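Local coordinates for protein protease Do-like 2, chloroplastic (Arabidopsis thaliana, PDB 4FLN) that performs the primary cleavage of the photodamaged D1 protein of photosystem II, acting as a serine protease in the chloroplast, at residues G334-I339 with K349-L354; Y252-V257 with R355-L360; K272-E277 with G340-G345. All coordinates share one frame; numbering follows the deposited sequence.

In the fold
Interaction 2 closes the longest loop. The chain passes 252-257 in the loop before strand 257-261, runs through the sheet of the first PDZ domain, and returns at 355-360, in the loop after strand 346-353. Both other contacts lie within that span. Interaction 3 comes next along the chain, tying the turn after helix 265-271 to the far end of strand 336-343. Interaction 1 pairs that same strand with strand 346-353, and its segments alternate with those of interaction 3, so the two loops cross. Interaction 1 also touches interaction 2, with Ile339 and Leu354 packing on Leu255. Together the three run from the peptide-binding loop, along the hairpin, to its turn.

Interaction 1: G334-I339 with K349-L354; sequences GDIAEI and KVQVVL
Ala337, Ile339, Val350 and Val352 share one face of this pair of neighbouring strands and form its apolar centre. The closer touches run diagonally: CD1 of Ile339 reaches CG2 of Val352 at 3.8 Å, the two side chains crossing obliquely. Ile339 gets there with CG1 beside its backbone N (chi1 -60°) and CD1 extended beyond it. Further along, Leu354 adds its CD1 against Ala337 CB, at 4.0 Å. Phe303 and Ile300 of strand 299-303 pack on Ile339, and Phe303 also meets Ala337.

Six backbone hydrogen bonds clamp the strands in antiparallel register. Ala337 with Val352 and Ile339 with Val350 are the hydrogen-bonded pairs, each bonded in both directions. Ile339 N to Val350 O measures 2.8 Å and is nearly straight, 170° at the hydrogen. Toward Gly334, Leu354 N donates to Asp335 O at 2.9 Å, nearly along the C=O axis, and Gly334 N to Leu354 O at 3.1 Å.

The opposite face carries Ile336, Glu338, Gln351 and Val353. Ile336 CG2 lies 3.6 Å from Gln351 CB, the two side chains crossing obliquely. At the polar edge the extended chains of Glu338 and Lys349 also cross, and Glu338 OE2 forms a salt bridge with Lys349 NZ at 3.3 Å; Asp305 is a weaker, distant partner for that lysine. Asp335 turns away, its OD2 accepting from Phe332 N. With one apolar face and one mixed face, this is a beta hairpin, 336-343 and 346-353, at the end of the first PDZ domain's sheet.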
ATOM      1  N   GLY B 334      21.201  31.072  33.088  1.00 48.26           N
ATOM      2  CA  GLY B 334      21.744  31.642  34.303  1.00 47.33           C
ATOM      3  C   GLY B 334      20.839  32.656  34.975  1.00 47.72           C
ATOM      4  O   GLY B 334      21.053  33.005  36.136  1.00 56.62           O
ATOM      5  N   ASP B 335      19.828  33.133  34.252  1.00 43.76           N
ATOM      6  CA  ASP B 335      18.950  34.179  34.778  1.00 47.52           C
ATOM      7  C   ASP B 335      18.082  33.710  35.934  1.00 54.63           C
ATOM      8  O   ASP B 335      17.739  32.530  36.038  1.00 66.31           O
ATOM      9  CB  ASP B 335      18.040  34.735  33.686  1.00 48.59           C
ATOM     10  CG  ASP B 335      18.752  35.686  32.755  1.00 61.87           C
ATOM     11  OD1 ASP B 335      19.944  36.001  33.003  1.00 65.57           O
ATOM     12  OD2 ASP B 335      18.100  36.132  31.782  1.00 62.82           O
ATOM     13  N   ILE B 336      17.708  34.648  36.792  1.00 49.53           N
ATOM     14  CA  ILE B 336      16.775  34.350  37.869  1.00 45.92           C
ATOM     15  C   ILE B 336      15.387  34.918  37.569  1.00 41.59           C
ATOM     16  O   ILE B 336      15.250  36.068  37.144  1.00 46.32           O
ATOM     17  CB  ILE B 336      17.289  34.889  39.213  1.00 46.65           C
ATOM     18  CG1 ILE B 336      18.644  34.250  39.552  1.00 52.44           C
ATOM     19  CG2 ILE B 336      16.267  34.659  40.308  1.00 46.34           C
ATOM     20  CD1 ILE B 336      19.020  34.282  41.028  1.00 40.37           C
ATOM     21  N   ALA B 337      14.364  34.099  37.774  1.00 30.74           N
ATOM     22  CA  ALA B 337      12.978  34.557  37.683  1.00 37.03           C
ATOM     23  C   ALA B 337      12.336  34.540  39.062  1.00 38.95           C
ATOM     24  O   ALA B 337      12.560  33.615  39.836  1.00 34.06           O
ATOM     25  CB  ALA B 337      12.172  33.678  36.728  1.00 35.59           C
ATOM     26  N   GLU B 338      11.548  35.564  39.374  1.00 39.44           N
ATOM     27  CA  GLU B 338      10.750  35.543  40.590  1.00 35.59           C
ATOM     28  C   GLU B 338       9.423  34.844  40.332  1.00 41.50           C
ATOM     29  O   GLU B 338       8.735  35.124  39.361  1.00 52.64           O
ATOM     30  CB  GLU B 338      10.536  36.952  41.118  1.00 41.17           C
ATOM     31  CG  GLU B 338      11.834  37.685  41.406  1.00 51.13           C
ATOM     32  CD  GLU B 338      11.609  39.043  42.026  1.00 54.44           C
ATOM     33  OE1 GLU B 338      12.559  39.858  42.038  1.00 52.73           O
ATOM     34  OE2 GLU B 338      10.483  39.289  42.505  1.00 53.67           O
ATOM     35  N   ILE B 339       9.071  33.907  41.197  1.00 46.03           N
ATOM     36  CA  ILE B 339       7.877  33.119  40.968  1.00 44.58           C
ATOM     37  C   ILE B 339       6.952  33.115  42.181  1.00 44.08           C
ATOM     38  O   ILE B 339       7.326  32.677  43.268  1.00 49.49           O
ATOM     39  CB  ILE B 339       8.246  31.684  40.543  1.00 42.65           C
ATOM     40  CG1 ILE B 339       9.064  31.714  39.248  1.00 43.98           C
ATOM     41  CG2 ILE B 339       6.997  30.830  40.371  1.00 28.02           C
ATOM     42  CD1 ILE B 339       9.537  30.355  38.768  1.00 30.13           C
ATOM     43  N   LYS B 349       6.677  33.812  47.821  1.00 40.32           N
ATOM     44  CA  LYS B 349       7.511  34.185  46.687  1.00 40.05           C
ATOM     45  C   LYS B 349       8.826  33.402  46.718  1.00 44.52           C
ATOM     46  O   LYS B 349       9.391  33.187  47.787  1.00 51.84           O
ATOM     47  CB  LYS B 349       7.785  35.681  46.714  1.00 47.15           C
ATOM     48  CG  LYS B 349       8.059  36.303  45.358  1.00 62.24           C
ATOM     49  CD  LYS B 349       7.908  37.820  45.448  1.00 79.93           C
ATOM     50  CE  LYS B 349       7.757  38.469  44.076  1.00 90.67           C
ATOM     51  NZ  LYS B 349       7.691  39.959  44.174  1.00 91.21           N
ATOM     52  N   VAL B 350       9.298  32.956  45.556  1.00 36.71           N
ATOM     53  CA  VAL B 350      10.605  32.309  45.461  1.00 39.89           C
ATOM     54  C   VAL B 350      11.389  32.752  44.222  1.00 47.19           C
ATOM     55  O   VAL B 350      10.813  33.282  43.274  1.00 57.01           O
ATOM     56  CB  VAL B 350      10.498  30.765  45.460  1.00 38.68           C
ATOM     57  CG1 VAL B 350       9.438  30.299  46.432  1.00 32.27           C
ATOM     58  CG2 VAL B 350      10.206  30.251  44.065  1.00 50.71           C
ATOM     59  N   GLN B 351      12.704  32.535  44.238  1.00 41.45           N
ATOM     60  CA  GLN B 351      13.546  32.785  43.071  1.00 40.46           C
ATOM     61  C   GLN B 351      14.048  31.463  42.492  1.00 44.29           C
ATOM     62  O   GLN B 351      14.355  30.536  43.234  1.00 46.85           O
ATOM     63  CB  GLN B 351      14.750  33.645  43.436  1.00 33.87           C
ATOM     64  CG  GLN B 351      14.419  34.956  44.095  1.00 45.07           C
ATOM     65  CD  GLN B 351      15.667  35.758  44.413  1.00 64.19           C
ATOM     66  OE1 GLN B 351      16.240  36.405  43.534  1.00 67.78           O
ATOM     67  NE2 GLN B 351      16.101  35.715  45.671  1.00 72.26           N
ATOM     68  N   VAL B 352      14.131  31.382  41.168  1.00 41.59           N
ATOM     69  CA  VAL B 352      14.614  30.178  40.510  1.00 37.28           C
ATOM     70  C   VAL B 352      15.617  30.497  39.420  1.00 39.53           C
ATOM     71  O   VAL B 352      15.390  31.380  38.600  1.00 50.82           O
ATOM     72  CB  VAL B 352      13.477  29.385  39.871  1.00 41.67           C
ATOM     73  CG1 VAL B 352      14.017  28.082  39.312  1.00 43.72           C
ATOM     74  CG2 VAL B 352      12.384  29.112  40.888  1.00 44.87           C
ATOM     75  N   VAL B 353      16.735  29.785  39.415  1.00 37.71           N
ATOM     76  CA  VAL B 353      17.677  29.904  38.316  1.00 43.41           C
ATOM     77  C   VAL B 353      17.136  29.098  37.146  1.00 47.50           C
ATOM     78  O   VAL B 353      16.659  27.975  37.331  1.00 51.82           O
ATOM     79  CB  VAL B 353      19.079  29.368  38.681  1.00 43.53           C
ATOM     80  CG1 VAL B 353      20.031  29.515  37.490  1.00 37.20           C
ATOM     81  CG2 VAL B 353      19.629  30.074  39.913  1.00 42.14           C
ATOM     82  N   LEU B 354      17.201  29.674  35.948  1.00 41.11           N
ATOM     83  CA  LEU B 354      16.736  28.994  34.750  1.00 44.75           C
ATOM     84  C   LEU B 354      17.898  28.551  33.870  1.00 47.94           C
ATOM     85  O   LEU B 354      18.680  29.368  33.401  1.00 48.08           O
ATOM     86  CB  LEU B 354      15.826  29.912  33.943  1.00 46.99           C
ATOM     87  CG  LEU B 354      14.828  30.713  34.764  1.00 48.98           C
ATOM     88  CD1 LEU B 354      14.074  31.695  33.877  1.00 50.96           C
ATOM     89  CD2 LEU B 354      13.891  29.770  35.476  1.00 38.45           C
TER

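Interaction 2: Y252-V257 with R355-L360; sequences YPCLGV and RPRVHL
The Cys-Leu-Gly-Val run at the end of 252-257 is consistent with the carboxylate-binding loop of PDZ domains, and a bound peptide takes backbone hydrogen bonds from Pro253, Leu255 and Val257. Segment 355-360, in the loop after strand 346-353, lies against the start of this run. One direct bond joins them: Cys254 N donates to Arg355 O at 2.9 Å, straight at the hydrogen (180°), although the donor sits 53° above the carbonyl plane. Two waters complete the seam. Water 1 donates to Tyr252 O at 2.9 Å and accepts from Arg357 N at 3.1 Å; water 2 donates to Cys254 O at 2.7 Å and accepts from Arg355 N at 3.3 Å. Between them the backbones of Pro253 and Pro356 come closest, CA to CA 3.8 Å, with the Pro356 side chain pointing away. With SG between its backbone N and carbonyl carbon (chi1 73°), Cys254 rests its sulfur on Arg357 CA at 3.8 Å. Beyond, the Arg357 guanidinium makes a cation-pi contact with an aromatic side chain of the peptide. One direct bond and two waters thus link backbone to backbone, while Arg357 brings to the peptide a charge also paired, through NE, with Glu285.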
ATOM      1  N   TYR B 252      18.310  28.545  25.266  1.00 40.92           N
ATOM      2  CA  TYR B 252      17.097  29.077  25.869  1.00 42.84           C
ATOM      3  C   TYR B 252      16.714  28.266  27.113  1.00 43.60           C
ATOM      4  O   TYR B 252      16.558  27.042  27.047  1.00 46.81           O
ATOM      5  CB  TYR B 252      15.963  29.096  24.837  1.00 37.62           C
ATOM      6  CG  TYR B 252      16.303  29.865  23.589  1.00 36.22           C
ATOM      7  CD1 TYR B 252      15.741  31.105  23.346  1.00 36.64           C
ATOM      8  CD2 TYR B 252      17.201  29.355  22.652  1.00 41.03           C
ATOM      9  CE1 TYR B 252      16.053  31.825  22.197  1.00 32.34           C
ATOM     10  CE2 TYR B 252      17.528  30.069  21.506  1.00 37.02           C
ATOM     11  CZ  TYR B 252      16.944  31.304  21.288  1.00 36.80           C
ATOM     12  OH  TYR B 252      17.247  32.028  20.164  1.00 42.38           O
ATOM     13  N   PRO B 253      16.581  28.942  28.262  1.00 42.36           N
ATOM     14  CA  PRO B 253      16.384  28.202  29.512  1.00 47.70           C
ATOM     15  C   PRO B 253      14.985  27.600  29.654  1.00 42.85           C
ATOM     16  O   PRO B 253      14.053  28.007  28.970  1.00 41.20           O
ATOM     17  CB  PRO B 253      16.636  29.265  30.585  1.00 36.60           C
ATOM     18  CG  PRO B 253      16.276  30.537  29.929  1.00 45.77           C
ATOM     19  CD  PRO B 253      16.592  30.400  28.472  1.00 44.05           C
ATOM     20  N   CYS B 254      14.861  26.616  30.535  1.00 43.50           N
ATOM     21  CA  CYS B 254      13.559  26.085  30.917  1.00 46.11           C
ATOM     22  C   CYS B 254      13.406  26.174  32.435  1.00 48.33           C
ATOM     23  O   CYS B 254      14.389  26.285  33.172  1.00 44.44           O
ATOM     24  CB  CYS B 254      13.393  24.637  30.455  1.00 35.82           C
ATOM     25  SG  CYS B 254      14.371  23.447  31.401  1.00 60.92           S
ATOM     26  N   LEU B 255      12.164  26.129  32.893  1.00 43.46           N
ATOM     27  CA  LEU B 255      11.871  26.241  34.308  1.00 34.73           C
ATOM     28  C   LEU B 255      12.118  24.924  35.022  1.00 44.43           C
ATOM     29  O   LEU B 255      12.161  24.890  36.251  1.00 49.14           O
ATOM     30  CB  LEU B 255      10.418  26.660  34.501  1.00 35.95           C
ATOM     31  CG  LEU B 255       9.925  26.779  35.945  1.00 49.14           C
ATOM     32  CD1 LEU B 255      10.865  27.646  36.808  1.00 45.01           C
ATOM     33  CD2 LEU B 255       8.498  27.315  35.956  1.00 44.24           C
ATOM     34  N   GLY B 256      12.253  23.846  34.245  1.00 38.25           N
ATOM     35  CA  GLY B 256      12.543  22.523  34.772  1.00 36.11           C
ATOM     36  C   GLY B 256      11.413  21.839  35.522  1.00 46.49           C
ATOM     37  O   GLY B 256      11.652  21.110  36.486  1.00 54.58           O
ATOM     38  N   VAL B 257      10.184  22.038  35.060  1.00 47.90           N
ATOM     39  CA  VAL B 257       9.013  21.634  35.833  1.00 43.03           C
ATOM     40  C   VAL B 257       7.908  21.016  34.956  1.00 42.23           C
ATOM     41  O   VAL B 257       7.766  21.376  33.791  1.00 38.76           O
ATOM     42  CB  VAL B 257       8.501  22.854  36.666  1.00 43.48           C
ATOM     43  CG1 VAL B 257       7.011  23.059  36.528  1.00 37.79           C
ATOM     44  CG2 VAL B 257       8.906  22.708  38.111  1.00 52.81           C
ATOM     45  N   ARG B 355      18.010  27.253  33.633  1.00 49.02           N
ATOM     46  CA  ARG B 355      19.015  26.773  32.698  1.00 55.68           C
ATOM     47  C   ARG B 355      18.360  25.974  31.582  1.00 52.24           C
ATOM     48  O   ARG B 355      17.230  25.509  31.733  1.00 51.96           O
ATOM     49  CB  ARG B 355      20.098  25.963  33.418  1.00 48.79           C
ATOM     50  CG  ARG B 355      20.916  26.794  34.396  1.00 54.13           C
ATOM     51  CD  ARG B 355      22.414  26.624  34.177  1.00 63.22           C
ATOM     52  NE  ARG B 355      23.015  27.783  33.521  1.00 69.64           N
ATOM     53  CZ  ARG B 355      23.832  28.647  34.117  1.00 59.97           C
ATOM     54  NH1 ARG B 355      24.157  28.484  35.385  1.00 57.89           N
ATOM     55  NH2 ARG B 355      24.327  29.673  33.439  1.00 61.91           N
ATOM     56  N   PRO B 356      19.056  25.848  30.444  1.00 45.60           N
ATOM     57  CA  PRO B 356      18.574  25.049  29.317  1.00 43.97           C
ATOM     58  C   PRO B 356      18.333  23.613  29.746  1.00 44.50           C
ATOM     59  O   PRO B 356      19.005  23.131  30.649  1.00 42.19           O
ATOM     60  CB  PRO B 356      19.725  25.124  28.308  1.00 35.67           C
ATOM     61  CG  PRO B 356      20.872  25.715  29.034  1.00 32.47           C
ATOM     62  CD  PRO B 356      20.310  26.543  30.122  1.00 35.72           C
ATOM     63  N   ARG B 357      17.371  22.951  29.118  1.00 52.33           N
ATOM     64  CA  ARG B 357      17.029  21.585  29.485  1.00 55.20           C
ATOM     65  C   ARG B 357      18.242  20.666  29.396  1.00 59.47           C
ATOM     66  O   ARG B 357      19.050  20.782  28.474  1.00 50.14           O
ATOM     67  CB  ARG B 357      15.920  21.062  28.582  1.00 53.71           C
ATOM     68  CG  ARG B 357      15.079  19.986  29.220  1.00 62.99           C
ATOM     69  CD  ARG B 357      13.617  20.141  28.837  1.00 68.62           C
ATOM     70  NE  ARG B 357      12.765  19.303  29.671  1.00 72.68           N
ATOM     71  CZ  ARG B 357      12.501  18.027  29.412  1.00 81.74           C
ATOM     72  NH1 ARG B 357      13.022  17.452  28.339  1.00 89.66           N
ATOM     73  NH2 ARG B 357      11.716  17.327  30.221  1.00 81.27           N
ATOM     74  N   VAL B 358      18.361  19.759  30.366  1.00 67.01           N
ATOM     75  CA  VAL B 358      19.371  18.702  30.344  1.00 66.76           C
ATOM     76  C   VAL B 358      18.739  17.399  29.831  1.00 73.27           C
ATOM     77  O   VAL B 358      17.899  16.798  30.503  1.00 89.13           O
ATOM     78  CB  VAL B 358      19.954  18.467  31.754  1.00 68.79           C
ATOM     79  CG1 VAL B 358      20.881  17.258  31.775  1.00 66.70           C
ATOM     80  CG2 VAL B 358      20.674  19.710  32.242  1.00 76.25           C
ATOM     81  N   HIS B 359      19.144  16.963  28.643  1.00 60.37           N
ATOM     82  CA  HIS B 359      18.530  15.801  28.012  1.00 53.95           C
ATOM     83  C   HIS B 359      19.323  14.516  28.244  1.00 52.09           C
ATOM     84  O   HIS B 359      20.412  14.346  27.703  1.00 60.58           O
ATOM     85  CB  HIS B 359      18.411  16.036  26.512  1.00 53.19           C
ATOM     86  CG  HIS B 359      17.350  17.016  26.134  1.00 64.56           C
ATOM     87  ND1 HIS B 359      16.018  16.668  26.039  1.00 68.09           N
ATOM     88  CD2 HIS B 359      17.425  18.327  25.804  1.00 68.58           C
ATOM     89  CE1 HIS B 359      15.316  17.728  25.680  1.00 73.33           C
ATOM     90  NE2 HIS B 359      16.145  18.747  25.531  1.00 77.28           N
ATOM     91  N   LEU B 360      18.764  13.598  29.020  1.00 48.64           N
ATOM     92  CA  LEU B 360      19.447  12.344  29.333  1.00 40.06           C
ATOM     93  C   LEU B 360      19.798  11.599  28.053  1.00 50.82           C
ATOM     94  O   LEU B 360      20.913  11.107  27.888  1.00 55.75           O
ATOM     95  CB  LEU B 360      18.565  11.480  30.225  1.00 33.32           C
ATOM     96  CG  LEU B 360      19.064  10.059  30.453  1.00 43.87           C
ATOM     97  CD1 LEU B 360      20.449  10.093  31.066  1.00 44.87           C
ATOM     98  CD2 LEU B 360      18.082   9.274  31.330  1.00 38.80           C
TER
HETATM   99  O   HOH W   1      15.467  24.405  27.159  1.00 62.19           O
HETATM  100  O   HOH W   2      16.162  24.706  34.521  1.00 50.60           O

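Interaction 3: K272-E277 with G340-G345; sequences KVPTNE and GIIRAG
Ile342 leaves strand 336-343 with its CB pointed at segment 272-277, and its branches divide the work. Ile342 CG2, anti to the backbone N, comes to 4.2 Å from Lys272 O, brushing the carbonyl at the head of the turn. CG1 lies on the other side, beside the backbone N (chi1 -60°), and chi2 near 180° stretches the chain so that CD1 is carried well out from the strand. There Ile342 CD1 meets Pro274 CD at 3.9 Å, the two side chains reaching toward each other tip to tip. The same methyl, Ile342 CD1, is 4.1 Å from Lys272 O and 4.5 Å from Val273 CG2, so one carbon is seated among three consecutive residues. Val301 of strand 299-303 and His347 of strand 346-353 also pack on Ile342, while Val273 rests on Val299.

A second, looser touch lies nearer the hairpin turn, where Lys272 CB sits 4.1 Å from Gly345 CA. Beyond CB the lysine chain bends at chi2 and leads away, its NZ giving a weak hydrogen bond to Glu269 O. Lys272 also packs on Tyr464 of a second subunit of the hexamer.

No hydrogen bond crosses between the two segments; they are joined by van der Waals packing alone. Lys272, at positive phi (64°), ends helix 265-271 in a Schellman motif and sends the chain round toward strand 279-284. Ala344 and Gly345, with backbone angles close to those of a type II' turn, link the hairpin strands. The contact thus packs a Schellman-capped helix end onto the tip of a beta hairpin within the first PDZ domain.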
ATOM      1  N   LYS B 272      -6.729  25.185  47.417  1.00 63.47           N
ATOM      2  CA  LYS B 272      -6.874  26.518  47.992  1.00 66.83           C
ATOM      3  C   LYS B 272      -6.348  27.585  47.047  1.00 62.43           C
ATOM      4  O   LYS B 272      -5.650  28.509  47.463  1.00 58.45           O
ATOM      5  CB  LYS B 272      -6.169  26.615  49.352  1.00 74.04           C
ATOM      6  CG  LYS B 272      -7.082  26.396  50.557  1.00 80.29           C
ATOM      7  CD  LYS B 272      -7.955  25.156  50.394  1.00 88.16           C
ATOM      8  CE  LYS B 272      -8.919  24.992  51.567  1.00 92.82           C
ATOM      9  NZ  LYS B 272      -9.844  23.831  51.378  1.00 92.24           N
ATOM     10  N   VAL B 273      -6.695  27.444  45.774  1.00 65.16           N
ATOM     11  CA  VAL B 273      -6.375  28.438  44.758  1.00 73.30           C
ATOM     12  C   VAL B 273      -7.578  29.348  44.527  1.00 90.93           C
ATOM     13  O   VAL B 273      -8.645  28.874  44.145  1.00104.79           O
ATOM     14  CB  VAL B 273      -6.024  27.754  43.426  1.00 63.38           C
ATOM     15  CG1 VAL B 273      -5.854  28.777  42.326  1.00 65.99           C
ATOM     16  CG2 VAL B 273      -4.777  26.900  43.575  1.00 63.20           C
ATOM     17  N   PRO B 274      -7.422  30.656  44.784  1.00 95.47           N
ATOM     18  CA  PRO B 274      -8.509  31.621  44.552  1.00101.34           C
ATOM     19  C   PRO B 274      -8.706  32.045  43.084  1.00 99.54           C
ATOM     20  O   PRO B 274      -7.757  32.105  42.294  1.00 90.43           O
ATOM     21  CB  PRO B 274      -8.098  32.830  45.410  1.00102.78           C
ATOM     22  CG  PRO B 274      -7.036  32.315  46.345  1.00 98.62           C
ATOM     23  CD  PRO B 274      -6.330  31.247  45.569  1.00 98.96           C
ATOM     24  N   THR B 275      -9.954  32.371  42.756  1.00106.37           N
ATOM     25  CA  THR B 275     -10.392  32.709  41.400  1.00110.03           C
ATOM     26  C   THR B 275      -9.978  31.660  40.377  1.00106.02           C
ATOM     27  O   THR B 275      -9.943  30.465  40.680  1.00105.02           O
ATOM     28  CB  THR B 275      -9.831  34.069  40.943  1.00114.88           C
ATOM     29  OG1 THR B 275      -8.407  34.082  41.113  1.00110.92           O
ATOM     30  CG2 THR B 275     -10.450  35.204  41.750  1.00120.64           C
ATOM     31  N   ASN B 276      -9.634  32.111  39.174  1.00 99.34           N
ATOM     32  CA  ASN B 276      -9.105  31.205  38.169  1.00 95.11           C
ATOM     33  C   ASN B 276      -7.671  31.577  37.823  1.00 87.84           C
ATOM     34  O   ASN B 276      -7.429  32.465  37.005  1.00 87.89           O
ATOM     35  CB  ASN B 276      -9.980  31.265  36.913  1.00101.31           C
ATOM     36  CG  ASN B 276     -10.338  32.690  36.521  1.00104.91           C
ATOM     37  OD1 ASN B 276      -9.883  33.645  37.150  1.00112.22           O
ATOM     38  ND2 ASN B 276     -11.153  32.839  35.480  1.00 96.81           N
ATOM     39  N   GLU B 277      -6.728  30.839  38.398  1.00 75.81           N
ATOM     40  CA  GLU B 277      -5.312  31.099  38.194  1.00 58.50           C
ATOM     41  C   GLU B 277      -4.493  29.879  38.572  1.00 54.24           C
ATOM     42  O   GLU B 277      -4.922  29.047  39.371  1.00 58.43           O
ATOM     43  CB  GLU B 277      -4.852  32.286  39.044  1.00 62.73           C
ATOM     44  CG  GLU B 277      -5.110  33.652  38.429  1.00 73.49           C
ATOM     45  CD  GLU B 277      -4.337  34.756  39.120  1.00 79.69           C
ATOM     46  OE1 GLU B 277      -3.669  34.461  40.135  1.00 89.36           O
ATOM     47  OE2 GLU B 277      -4.392  35.915  38.649  1.00 72.67           O
ATOM     48  N   GLY B 340       5.759  33.661  41.991  1.00 37.11           N
ATOM     49  CA  GLY B 340       4.698  33.560  42.972  1.00 43.84           C
ATOM     50  C   GLY B 340       4.057  32.190  43.069  1.00 46.90           C
ATOM     51  O   GLY B 340       3.537  31.651  42.087  1.00 49.87           O
ATOM     52  N   ILE B 341       4.035  31.653  44.281  1.00 41.49           N
ATOM     53  CA  ILE B 341       3.608  30.282  44.500  1.00 40.72           C
ATOM     54  C   ILE B 341       2.536  30.199  45.569  1.00 39.22           C
ATOM     55  O   ILE B 341       2.443  31.059  46.446  1.00 46.80           O
ATOM     56  CB  ILE B 341       4.835  29.396  44.879  1.00 40.72           C
ATOM     57  CG1 ILE B 341       5.094  28.391  43.776  1.00 47.59           C
ATOM     58  CG2 ILE B 341       4.680  28.713  46.233  1.00 37.36           C
ATOM     59  CD1 ILE B 341       5.314  29.052  42.451  1.00 56.02           C
ATOM     60  N   ILE B 342       1.706  29.176  45.478  1.00 37.66           N
ATOM     61  CA  ILE B 342       0.848  28.813  46.594  1.00 45.58           C
ATOM     62  C   ILE B 342       1.287  27.441  47.062  1.00 43.69           C
ATOM     63  O   ILE B 342       1.203  26.458  46.317  1.00 45.03           O
ATOM     64  CB  ILE B 342      -0.650  28.799  46.224  1.00 47.84           C
ATOM     65  CG1 ILE B 342      -1.092  30.189  45.744  1.00 43.74           C
ATOM     66  CG2 ILE B 342      -1.488  28.325  47.414  1.00 32.63           C
ATOM     67  CD1 ILE B 342      -2.567  30.294  45.437  1.00 39.07           C
ATOM     68  N   ARG B 343       1.792  27.394  48.287  1.00 43.61           N
ATOM     69  CA  ARG B 343       2.241  26.155  48.902  1.00 45.50           C
ATOM     70  C   ARG B 343       1.378  25.906  50.126  1.00 43.94           C
ATOM     71  O   ARG B 343       1.095  26.829  50.880  1.00 53.68           O
ATOM     72  CB  ARG B 343       3.719  26.247  49.279  1.00 42.08           C
ATOM     73  CG  ARG B 343       4.240  25.025  50.014  1.00 45.01           C
ATOM     74  CD  ARG B 343       5.730  25.105  50.198  1.00 57.95           C
ATOM     75  NE  ARG B 343       6.413  25.029  48.915  1.00 64.55           N
ATOM     76  CZ  ARG B 343       7.611  25.540  48.670  1.00 60.11           C
ATOM     77  NH1 ARG B 343       8.271  26.182  49.626  1.00 59.44           N
ATOM     78  NH2 ARG B 343       8.136  25.418  47.461  1.00 60.51           N
ATOM     79  N   ALA B 344       0.955  24.665  50.328  1.00 50.08           N
ATOM     80  CA  ALA B 344      -0.101  24.401  51.293  1.00 55.18           C
ATOM     81  C   ALA B 344      -1.267  25.292  50.896  1.00 59.97           C
ATOM     82  O   ALA B 344      -1.844  25.150  49.800  1.00 65.48           O
ATOM     83  CB  ALA B 344       0.348  24.733  52.680  1.00 53.49           C
ATOM     84  N   GLY B 345      -1.628  26.209  51.784  1.00 40.36           N
ATOM     85  CA  GLY B 345      -2.630  27.195  51.428  1.00 48.49           C
ATOM     86  C   GLY B 345      -2.067  28.589  51.297  1.00 57.54           C
ATOM     87  O   GLY B 345      -2.807  29.553  51.120  1.00 63.47           O
TER